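Local structure of RagB/SusD domain protein (Flavobacterium johnsoniae, 5J5U) at residues Ser336-Glu346 with Ile403-Tyr411; Gln439-Tyr450 with Met469-Val479. The protein probably binds chitin chains or fragments as a SusD-like protein of a chitin utilization locus, with a helical TPR-type scaffold. All coordinates share one frame; numbering follows the deposited sequence.

Contact 1 (Ser336-Glu346 with Ile403-Tyr411); sequences SYSESQLLLAE and IGTQLWITY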
loop_
_atom_site.group_PDB
_atom_site.type_symbol
_atom_site.label_atom_id
_atom_site.label_comp_id
_atom_site.label_asym_id
_atom_site.label_seq_id
_atom_site.Cartn_x
_atom_site.Cartn_y
_atom_site.Cartn_z
ATOM N N SER A 336 5.180 -6.929 3.476
ATOM C CA SER A 336 6.547 -7.310 3.170
ATOM C C SER A 336 7.459 -7.352 4.384
ATOM O O SER A 336 7.161 -6.756 5.425
ATOM C CB SER A 336 7.130 -6.350 2.136
ATOM O OG SER A 336 7.392 -5.087 2.714
ATOM N N TYR A 337 8.569 -8.072 4.235
ATOM C CA TYR A 337 9.595 -8.143 5.272
ATOM C C TYR A 337 10.333 -6.807 5.356
ATOM O O TYR A 337 10.651 -6.299 6.448
ATOM C CB TYR A 337 10.579 -9.282 4.977
ATOM C CG TYR A 337 11.748 -9.333 5.943
ATOM C CD1 TYR A 337 11.542 -9.585 7.290
ATOM C CD2 TYR A 337 13.049 -9.137 5.507
ATOM C CE1 TYR A 337 12.588 -9.634 8.178
ATOM C CE2 TYR A 337 14.116 -9.188 6.397
ATOM C CZ TYR A 337 13.871 -9.437 7.732
ATOM O OH TYR A 337 14.904 -9.488 8.637
ATOM N N SER A 338 10.568 -6.223 4.187
ATOM C CA SER A 338 11.167 -4.901 4.106
ATOM C C SER A 338 10.353 -3.913 4.937
ATOM O O SER A 338 10.899 -3.184 5.768
ATOM C CB SER A 338 11.261 -4.438 2.649
ATOM O OG SER A 338 11.670 -3.079 2.574
ATOM N N GLU A 339 9.040 -3.907 4.718
ATOM C CA GLU A 339 8.143 -3.045 5.492
ATOM C C GLU A 339 8.282 -3.264 7.005
ATOM O O GLU A 339 8.440 -2.306 7.744
ATOM C CB GLU A 339 6.684 -3.262 5.061
ATOM C CG GLU A 339 5.674 -2.875 6.120
ATOM C CD GLU A 339 4.244 -3.086 5.670
ATOM O OE1 GLU A 339 4.043 -3.887 4.728
ATOM O OE2 GLU A 339 3.329 -2.464 6.272
ATOM N N SER A 340 8.220 -4.515 7.455
ATOM C CA SER A 340 8.268 -4.812 8.890
ATOM C C SER A 340 9.565 -4.306 9.492
ATOM O O SER A 340 9.571 -3.761 10.596
ATOM C CB SER A 340 8.111 -6.317 9.163
ATOM O OG SER A 340 9.213 -7.069 8.676
ATOM N N GLN A 341 10.664 -4.459 8.756
ATOM C CA GLN A 341 11.956 -4.014 9.276
ATOM C C GLN A 341 12.053 -2.492 9.307
ATOM O O GLN A 341 12.645 -1.919 10.222
ATOM C CB GLN A 341 13.107 -4.598 8.445
ATOM C CG GLN A 341 13.219 -6.115 8.521
ATOM C CD GLN A 341 13.157 -6.612 9.955
ATOM O OE1 GLN A 341 14.133 -6.517 10.691
ATOM N NE2 GLN A 341 12.004 -7.144 10.356
ATOM N N LEU A 342 11.458 -1.827 8.324
ATOM C CA LEU A 342 11.507 -0.362 8.292
ATOM C C LEU A 342 10.603 0.244 9.391
ATOM O O LEU A 342 10.956 1.227 10.051
ATOM C CB LEU A 342 11.122 0.146 6.898
ATOM C CG LEU A 342 12.164 -0.088 5.793
ATOM C CD1 LEU A 342 11.660 0.326 4.414
ATOM C CD2 LEU A 342 13.450 0.641 6.099
ATOM N N LEU A 343 9.462 -0.391 9.632
ATOM C CA LEU A 343 8.583 0.006 10.730
ATOM C C LEU A 343 9.277 -0.214 12.070
ATOM O O LEU A 343 9.220 0.642 12.943
ATOM C CB LEU A 343 7.267 -0.783 10.682
ATOM C CG LEU A 343 6.349 -0.510 9.490
ATOM C CD1 LEU A 343 5.217 -1.505 9.425
ATOM C CD2 LEU A 343 5.827 0.932 9.532
ATOM N N LEU A 344 9.965 -1.348 12.219
ATOM C CA LEU A 344 10.724 -1.585 13.445
ATOM C C LEU A 344 11.857 -0.560 13.607
ATOM O O LEU A 344 12.162 -0.163 14.728
ATOM C CB LEU A 344 11.276 -3.014 13.478
ATOM C CG LEU A 344 10.146 -4.003 13.810
ATOM C CD1 LEU A 344 10.601 -5.457 13.764
ATOM C CD2 LEU A 344 9.451 -3.658 15.143
ATOM N N ALA A 345 12.451 -0.101 12.502
ATOM C CA ALA A 345 13.429 0.993 12.582
ATOM C C ALA A 345 12.781 2.227 13.206
ATOM O O ALA A 345 13.344 2.835 14.136
ATOM C CB ALA A 345 14.000 1.336 11.200
ATOM N N GLU A 346 11.591 2.592 12.713
ATOM C CA GLU A 346 10.926 3.770 13.267
ATOM C C GLU A 346 10.522 3.599 14.741
ATOM O O GLU A 346 10.716 4.508 15.549
ATOM C CB GLU A 346 9.691 4.156 12.448
ATOM C CG GLU A 346 8.967 5.373 13.043
ATOM C CD GLU A 346 7.737 5.821 12.255
ATOM O OE1 GLU A 346 7.331 5.127 11.299
ATOM O OE2 GLU A 346 7.168 6.865 12.617
ATOM N N ILE A 403 13.472 6.871 6.760
ATOM C CA ILE A 403 12.581 5.724 6.954
ATOM C C ILE A 403 11.309 5.855 6.105
ATOM O O ILE A 403 10.872 4.890 5.460
ATOM C CB ILE A 403 12.192 5.557 8.457
ATOM C CG1 ILE A 403 13.409 5.130 9.275
ATOM C CG2 ILE A 403 11.082 4.511 8.635
ATOM C CD1 ILE A 403 13.145 5.046 10.739
ATOM N N GLY A 404 10.732 7.053 6.114
ATOM C CA GLY A 404 9.577 7.353 5.287
ATOM C C GLY A 404 9.867 7.174 3.809
ATOM O O GLY A 404 9.071 6.559 3.089
ATOM N N THR A 405 11.019 7.689 3.369
ATOM C CA THR A 405 11.422 7.586 1.969
ATOM C C THR A 405 11.629 6.126 1.553
ATOM O O THR A 405 11.164 5.677 0.471
ATOM C CB THR A 405 12.708 8.397 1.716
ATOM O OG1 THR A 405 12.551 9.714 2.259
ATOM C CG2 THR A 405 13.014 8.496 0.224
ATOM N N GLN A 406 12.299 5.369 2.419
ATOM C CA GLN A 406 12.505 3.956 2.129
ATOM C C GLN A 406 11.168 3.191 2.065
ATOM O O GLN A 406 10.963 2.372 1.174
ATOM C CB GLN A 406 13.444 3.316 3.163
ATOM C CG GLN A 406 14.888 3.727 3.003
ATOM C CD GLN A 406 15.443 3.408 1.625
ATOM O OE1 GLN A 406 15.025 2.447 0.971
ATOM N NE2 GLN A 406 16.375 4.231 1.167
ATOM N N LEU A 407 10.267 3.442 3.010
ATOM C CA LEU A 407 8.952 2.793 2.972
ATOM C C LEU A 407 8.184 3.163 1.696
ATOM O O LEU A 407 7.530 2.338 1.077
ATOM C CB LEU A 407 8.123 3.178 4.209
ATOM C CG LEU A 407 8.418 2.416 5.503
ATOM C CD1 LEU A 407 7.938 3.214 6.705
ATOM C CD2 LEU A 407 7.779 1.042 5.482
ATOM N N TRP A 408 8.293 4.425 1.319
ATOM C CA TRP A 408 7.677 4.948 0.114
ATOM C C TRP A 408 8.203 4.189 -1.106
ATOM O O TRP A 408 7.461 3.946 -2.072
ATOM C CB TRP A 408 7.945 6.462 0.024
ATOM C CG TRP A 408 7.508 7.104 -1.236
ATOM C CD1 TRP A 408 6.223 7.318 -1.642
ATOM C CD2 TRP A 408 8.349 7.649 -2.258
ATOM N NE1 TRP A 408 6.211 7.948 -2.863
ATOM C CE2 TRP A 408 7.504 8.167 -3.261
ATOM C CE3 TRP A 408 9.736 7.759 -2.421
ATOM C CZ2 TRP A 408 8.000 8.779 -4.411
ATOM C CZ3 TRP A 408 10.225 8.365 -3.560
ATOM C CH2 TRP A 408 9.363 8.879 -4.536
ATOM N N ILE A 409 9.469 3.772 -1.043
ATOM C CA ILE A 409 10.024 2.964 -2.128
ATOM C C ILE A 409 9.533 1.523 -2.018
ATOM O O ILE A 409 9.140 0.906 -3.004
ATOM C CB ILE A 409 11.568 3.017 -2.143
ATOM C CG1 ILE A 409 12.017 4.447 -2.480
ATOM C CG2 ILE A 409 12.126 2.049 -3.178
ATOM C CD1 ILE A 409 13.509 4.657 -2.496
ATOM N N THR A 410 9.506 1.013 -0.800
ATOM C CA THR A 410 9.062 -0.343 -0.523
ATOM C C THR A 410 7.588 -0.553 -0.897
ATOM O O THR A 410 7.219 -1.634 -1.378
ATOM C CB THR A 410 9.313 -0.673 0.971
ATOM O OG1 THR A 410 10.719 -0.891 1.157
ATOM C CG2 THR A 410 8.570 -1.910 1.416
ATOM N N TYR A 411 6.770 0.492 -0.725
ATOM C CA TYR A 411 5.345 0.430 -1.037
ATOM C C TYR A 411 5.019 0.704 -2.482
ATOM O O TYR A 411 3.852 0.916 -2.819
ATOM C CB TYR A 411 4.563 1.425 -0.188
ATOM C CG TYR A 411 4.406 1.041 1.261
ATOM C CD1 TYR A 411 4.074 -0.260 1.637
ATOM C CD2 TYR A 411 4.617 1.971 2.253
ATOM C CE1 TYR A 411 3.942 -0.610 2.978
ATOM C CE2 TYR A 411 4.472 1.645 3.584
ATOM C CZ TYR A 411 4.143 0.360 3.948
ATOM O OH TYR A 411 4.014 0.064 5.291
#
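L342 packs its isobutyl group into the groove of helix 403-410 between L407, Q406 and T410. Its CB lies 3.7 Å from L407 CD2, while its CD1 sits 3.7 Å from Q406 CB and also reaches the side of the L407 backbone. I403 works one turn further along. With CG1 anti to its own carbonyl carbon (chi1 -68°), it lays CD1 against the backbone of the other helix, 3.5 Å from E346 N, and beside the A345 methyl. Its other branch, CG2, rests 3.6 Å from L342 O. The two helices run antiparallel, at 168°, with axes 9.8 Å apart. This close pairing is consistent with the TPR-like helical scaffold of SusD-type proteins. Helix 357-371 also packs on both partners, touching S338 and Q406, and its G364 O is a hydrogen-bond partner of S338 OG. Polar groups close the S336 end of the contact. S336 and E339 form a capping box, in which E339 N donates to S336 OG. T410 presses its CG2 to this cap, and its OG1 lies 2.8 Å from S338 OG. E339 extends its chain across to the hydroxyl of Y411. The Y411 OH donates to E339 OE2 over 2.8 Å, coming from above the carboxylate plane, and carboxylate and ring stand nearly perpendicular (83°). R191 forms a salt bridge to the same oxygen. With an alanine here, R191 is likely to lose this mate for its charge, and the Y411 hydroxyl its acceptor. At the other end E346, whose CB touches I403, forms salt bridges to R350 and R424.

Contact 2 (Gln439-Tyr450 with Met469-Val479); sequences QTGGVVPTRLYY and MGGTNDWTGKV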
loop_
_atom_site.group_PDB
_atom_site.type_symbol
_atom_site.label_atom_id
_atom_site.label_comp_id
_atom_site.label_asym_id
_atom_site.label_seq_id
_atom_site.Cartn_x
_atom_site.Cartn_y
_atom_site.Cartn_z
ATOM N N GLN A 439 -7.794 21.115 -8.940
ATOM C CA GLN A 439 -9.049 21.478 -8.264
ATOM C C GLN A 439 -8.814 21.779 -6.792
ATOM O O GLN A 439 -9.675 22.364 -6.161
ATOM C CB GLN A 439 -10.118 20.377 -8.442
ATOM C CG GLN A 439 -10.743 20.378 -9.862
ATOM C CD GLN A 439 -11.555 19.112 -10.231
ATOM O OE1 GLN A 439 -11.911 18.286 -9.376
ATOM N NE2 GLN A 439 -11.832 18.959 -11.526
ATOM N N THR A 440 -7.646 21.424 -6.253
ATOM C CA THR A 440 -7.298 21.787 -4.869
ATOM C C THR A 440 -6.211 22.867 -4.730
ATOM O O THR A 440 -5.738 23.134 -3.614
ATOM C CB THR A 440 -6.805 20.572 -4.063
ATOM O OG1 THR A 440 -5.733 19.965 -4.775
ATOM C CG2 THR A 440 -7.892 19.548 -3.885
ATOM N N GLY A 441 -5.813 23.486 -5.842
ATOM C CA GLY A 441 -4.735 24.460 -5.807
ATOM C C GLY A 441 -3.404 23.848 -5.390
ATOM O O GLY A 441 -2.553 24.516 -4.803
ATOM N N GLY A 442 -3.256 22.551 -5.657
ATOM C CA GLY A 442 -2.019 21.843 -5.377
ATOM C C GLY A 442 -1.972 21.217 -3.999
ATOM O O GLY A 442 -0.925 20.743 -3.581
ATOM N N VAL A 443 -3.093 21.246 -3.280
ATOM C CA VAL A 443 -3.183 20.618 -1.960
ATOM C C VAL A 443 -3.443 19.115 -2.097
ATOM O O VAL A 443 -4.442 18.713 -2.716
ATOM C CB VAL A 443 -4.303 21.243 -1.123
ATOM C CG1 VAL A 443 -4.342 20.592 0.265
ATOM C CG2 VAL A 443 -4.084 22.760 -1.002
ATOM N N VAL A 444 -2.583 18.270 -1.533
ATOM C CA VAL A 444 -2.840 16.847 -1.687
ATOM C C VAL A 444 -4.146 16.442 -0.967
ATOM O O VAL A 444 -4.359 16.755 0.194
ATOM C CB VAL A 444 -1.678 15.981 -1.202
ATOM C CG1 VAL A 444 -1.927 14.488 -1.578
ATOM C CG2 VAL A 444 -0.378 16.466 -1.803
ATOM N N PRO A 445 -5.045 15.783 -1.696
ATOM C CA PRO A 445 -6.231 15.217 -1.062
ATOM C C PRO A 445 -5.849 14.290 0.075
ATOM O O PRO A 445 -4.901 13.502 -0.065
ATOM C CB PRO A 445 -6.907 14.464 -2.208
ATOM C CG PRO A 445 -6.424 15.168 -3.444
ATOM C CD PRO A 445 -5.006 15.511 -3.145
ATOM N N THR A 446 -6.579 14.364 1.183
ATOM C CA THR A 446 -6.198 13.589 2.352
ATOM C C THR A 446 -7.169 12.443 2.671
ATOM O O THR A 446 -6.997 11.743 3.667
ATOM C CB THR A 446 -6.022 14.501 3.582
ATOM O OG1 THR A 446 -7.080 15.466 3.625
ATOM C CG2 THR A 446 -4.666 15.233 3.486
ATOM N N ARG A 447 -8.179 12.259 1.823
ATOM C CA ARG A 447 -9.034 11.053 1.854
ATOM C C ARG A 447 -9.817 11.006 0.546
ATOM O O ARG A 447 -9.833 11.981 -0.180
ATOM C CB ARG A 447 -9.995 11.061 3.047
ATOM C CG ARG A 447 -11.085 12.169 2.941
ATOM C CD ARG A 447 -12.022 12.233 4.161
ATOM N NE ARG A 447 -13.047 11.178 4.167
ATOM C CZ ARG A 447 -14.238 11.256 3.557
ATOM N NH1 ARG A 447 -14.566 12.334 2.867
ATOM N NH2 ARG A 447 -15.105 10.238 3.625
ATOM N N LEU A 448 -10.461 9.889 0.244
ATOM C CA LEU A 448 -11.454 9.864 -0.820
ATOM C C LEU A 448 -12.841 9.859 -0.148
ATOM O O LEU A 448 -12.955 9.668 1.077
ATOM C CB LEU A 448 -11.256 8.655 -1.743
ATOM C CG LEU A 448 -9.909 8.590 -2.486
ATOM C CD1 LEU A 448 -9.830 7.333 -3.358
ATOM C CD2 LEU A 448 -9.656 9.842 -3.341
ATOM N N TYR A 449 -13.892 10.111 -0.925
ATOM C CA TYR A 449 -15.178 10.444 -0.317
ATOM C C TYR A 449 -16.231 9.334 -0.503
ATOM O O TYR A 449 -16.211 8.598 -1.492
ATOM C CB TYR A 449 -15.667 11.792 -0.874
ATOM C CG TYR A 449 -15.609 11.920 -2.390
ATOM C CD1 TYR A 449 -14.492 12.460 -3.027
ATOM C CD2 TYR A 449 -16.674 11.509 -3.187
ATOM C CE1 TYR A 449 -14.436 12.583 -4.411
ATOM C CE2 TYR A 449 -16.630 11.639 -4.568
ATOM C CZ TYR A 449 -15.498 12.179 -5.173
ATOM O OH TYR A 449 -15.441 12.282 -6.545
ATOM N N TYR A 450 -17.147 9.228 0.461
ATOM C CA TYR A 450 -18.226 8.236 0.390
ATOM C C TYR A 450 -19.104 8.525 -0.824
ATOM O O TYR A 450 -19.314 9.691 -1.158
ATOM C CB TYR A 450 -19.112 8.265 1.632
ATOM C CG TYR A 450 -18.463 8.342 3.002
ATOM C CD1 TYR A 450 -17.443 7.493 3.385
ATOM C CD2 TYR A 450 -18.927 9.265 3.931
ATOM C CE1 TYR A 450 -16.888 7.579 4.675
ATOM C CE2 TYR A 450 -18.401 9.359 5.202
ATOM C CZ TYR A 450 -17.387 8.527 5.577
ATOM O OH TYR A 450 -16.880 8.656 6.849
ATOM N N MET A 469 -16.918 14.556 10.621
ATOM C CA MET A 469 -15.827 15.110 9.813
ATOM C C MET A 469 -15.793 16.649 9.759
ATOM O O MET A 469 -14.972 17.233 9.043
ATOM C CB MET A 469 -15.891 14.569 8.386
ATOM C CG MET A 469 -15.232 13.221 8.241
ATOM S SD MET A 469 -15.063 12.662 6.528
ATOM C CE MET A 469 -16.778 12.421 6.042
ATOM N N GLY A 470 -16.693 17.299 10.487
ATOM C CA GLY A 470 -16.752 18.748 10.506
ATOM C C GLY A 470 -17.813 19.261 9.545
ATOM O O GLY A 470 -17.851 20.445 9.231
ATOM N N GLY A 471 -18.661 18.365 9.044
ATOM C CA GLY A 471 -19.760 18.782 8.197
ATOM C C GLY A 471 -19.632 18.487 6.712
ATOM O O GLY A 471 -20.546 18.791 5.953
ATOM N N THR A 472 -18.512 17.924 6.272
ATOM C CA THR A 472 -18.350 17.593 4.840
ATOM C C THR A 472 -17.994 16.132 4.553
ATOM O O THR A 472 -17.484 15.425 5.408
ATOM C CB THR A 472 -17.256 18.469 4.152
ATOM O OG1 THR A 472 -16.086 18.469 4.960
ATOM C CG2 THR A 472 -17.716 19.893 3.985
ATOM N N ASN A 473 -18.329 15.695 3.342
ATOM C CA ASN A 473 -17.856 14.439 2.775
ATOM C C ASN A 473 -17.020 14.799 1.582
ATOM O O ASN A 473 -17.459 14.686 0.448
ATOM C CB ASN A 473 -18.986 13.498 2.363
ATOM C CG ASN A 473 -18.464 12.241 1.670
ATOM O OD1 ASN A 473 -17.365 11.744 1.993
ATOM N ND2 ASN A 473 -19.224 11.744 0.686
ATOM N N ASP A 474 -15.827 15.305 1.872
ATOM C CA ASP A 474 -14.944 15.870 0.876
ATOM C C ASP A 474 -13.566 15.174 0.901
ATOM O O ASP A 474 -13.197 14.553 1.897
ATOM C CB ASP A 474 -14.818 17.370 1.105
ATOM C CG ASP A 474 -14.367 18.091 -0.123
ATOM O OD1 ASP A 474 -14.796 17.673 -1.222
ATOM O OD2 ASP A 474 -13.595 19.067 0.002
ATOM N N TRP A 475 -12.848 15.258 -0.214
ATOM C CA TRP A 475 -11.510 14.688 -0.370
ATOM C C TRP A 475 -10.393 15.507 0.333
ATOM O O TRP A 475 -9.278 15.062 0.444
ATOM C CB TRP A 475 -11.323 14.422 -1.884
ATOM C CG TRP A 475 -10.794 15.443 -2.919
ATOM C CD1 TRP A 475 -9.687 15.305 -3.690
ATOM C CD2 TRP A 475 -11.381 16.700 -3.301
ATOM N NE1 TRP A 475 -9.552 16.374 -4.540
ATOM C CE2 TRP A 475 -10.581 17.253 -4.315
ATOM C CE3 TRP A 475 -12.548 17.392 -2.923
ATOM C CZ2 TRP A 475 -10.868 18.488 -4.939
ATOM C CZ3 TRP A 475 -12.845 18.637 -3.543
ATOM C CH2 TRP A 475 -11.989 19.169 -4.532
ATOM N N THR A 476 -10.731 16.708 0.809
ATOM C CA THR A 476 -9.878 17.527 1.682
ATOM C C THR A 476 -10.139 17.258 3.176
ATOM O O THR A 476 -9.516 17.879 4.036
ATOM C CB THR A 476 -10.083 19.024 1.420
ATOM O OG1 THR A 476 -11.486 19.280 1.363
ATOM C CG2 THR A 476 -9.469 19.423 0.074
ATOM N N GLY A 477 -11.084 16.367 3.493
ATOM C CA GLY A 477 -11.235 15.903 4.870
ATOM C C GLY A 477 -10.077 15.018 5.349
ATOM O O GLY A 477 -9.275 14.548 4.528
ATOM N N LYS A 478 -10.010 14.781 6.663
ATOM C CA LYS A 478 -8.970 13.956 7.294
ATOM C C LYS A 478 -9.560 12.731 7.968
ATOM O O LYS A 478 -10.644 12.805 8.556
ATOM C CB LYS A 478 -8.197 14.720 8.375
ATOM C CG LYS A 478 -7.460 15.957 7.939
ATOM C CD LYS A 478 -6.026 15.665 7.645
ATOM C CE LYS A 478 -5.248 16.949 7.331
ATOM N NZ LYS A 478 -5.107 17.852 8.513
ATOM N N VAL A 479 -8.821 11.624 7.928
ATOM C CA VAL A 479 -9.197 10.436 8.677
ATOM C C VAL A 479 -8.628 10.649 10.074
ATOM O O VAL A 479 -7.748 11.474 10.271
ATOM C CB VAL A 479 -8.663 9.101 8.021
ATOM C CG1 VAL A 479 -9.147 8.974 6.596
ATOM C CG2 VAL A 479 -7.139 9.049 8.038
HETATM O O HOH W 1 -6.465 11.884 6.076
#
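The indole of W475 overlaps the T440 methyl and the P445 ring, both met obliquely. T440 CG2 lies 3.3 Å from W475 CZ2, and P445 CB comes equally near W475 CD1. Q439 CB approaches the indole edge near CZ2. W475 NE1 is buried here without a polar partner, so the indole ring is held by apolar contact. W475 O accepts from T446 N at 2.9 Å, and more weakly from R447 N. The T446 hydroxyl donates to G477 O from above the carbonyl plane. Both segments are loops without regular structure, and D474-G477 is a type I beta turn. The contact joins the loop before helix 452-457 to the tail after helix 459-468, and a water links T446 O to V479 N. R447 reaches past this turn with its chain bent at chi3 (-77°). Its NH1 bonds D474 O at 2.8 Å, and G477 N meets that oxygen from the opposite face. NH1 and NH2 both grip N473 OD1, end-on and in the guanidinium plane. M469 SD sits over the centre of one guanidinium face, 3.4 Å from R447 CZ. NH2 in turn lies over the middle of the Y450 ring and also donates to Y119 O. N473 pairs with the Y450 backbone as well: OD1 accepts from Y450 N on a lone pair, and ND2 donates to Y450 O at 2.8 Å. Three N-H groups therefore converge on N473 OD1. Within this contact the R447 guanidinium is held by neutral oxygens, N473 OD1 and D474 O, which probably spreads its charge over their dipoles.

The centre of contact 1 lies about 11 Å from the centre of the chain, and this contact is wholly buried. The centre of contact 2 lies about 19 Å from the centre of the chain, and this contact is partly exposed. Their centres are about 26 Å apart, and their nearest atoms about 11 Å, so they do not touch. They follow in series along the chain. Helix 415-425, between them in sequence, meets both: A418 packs on Y411 and R424 pairs with E346 in contact 1, while Y419 and R423 bond the backbone of P445 and T446 in contact 2. One is a helix pair, the other a junction of loops.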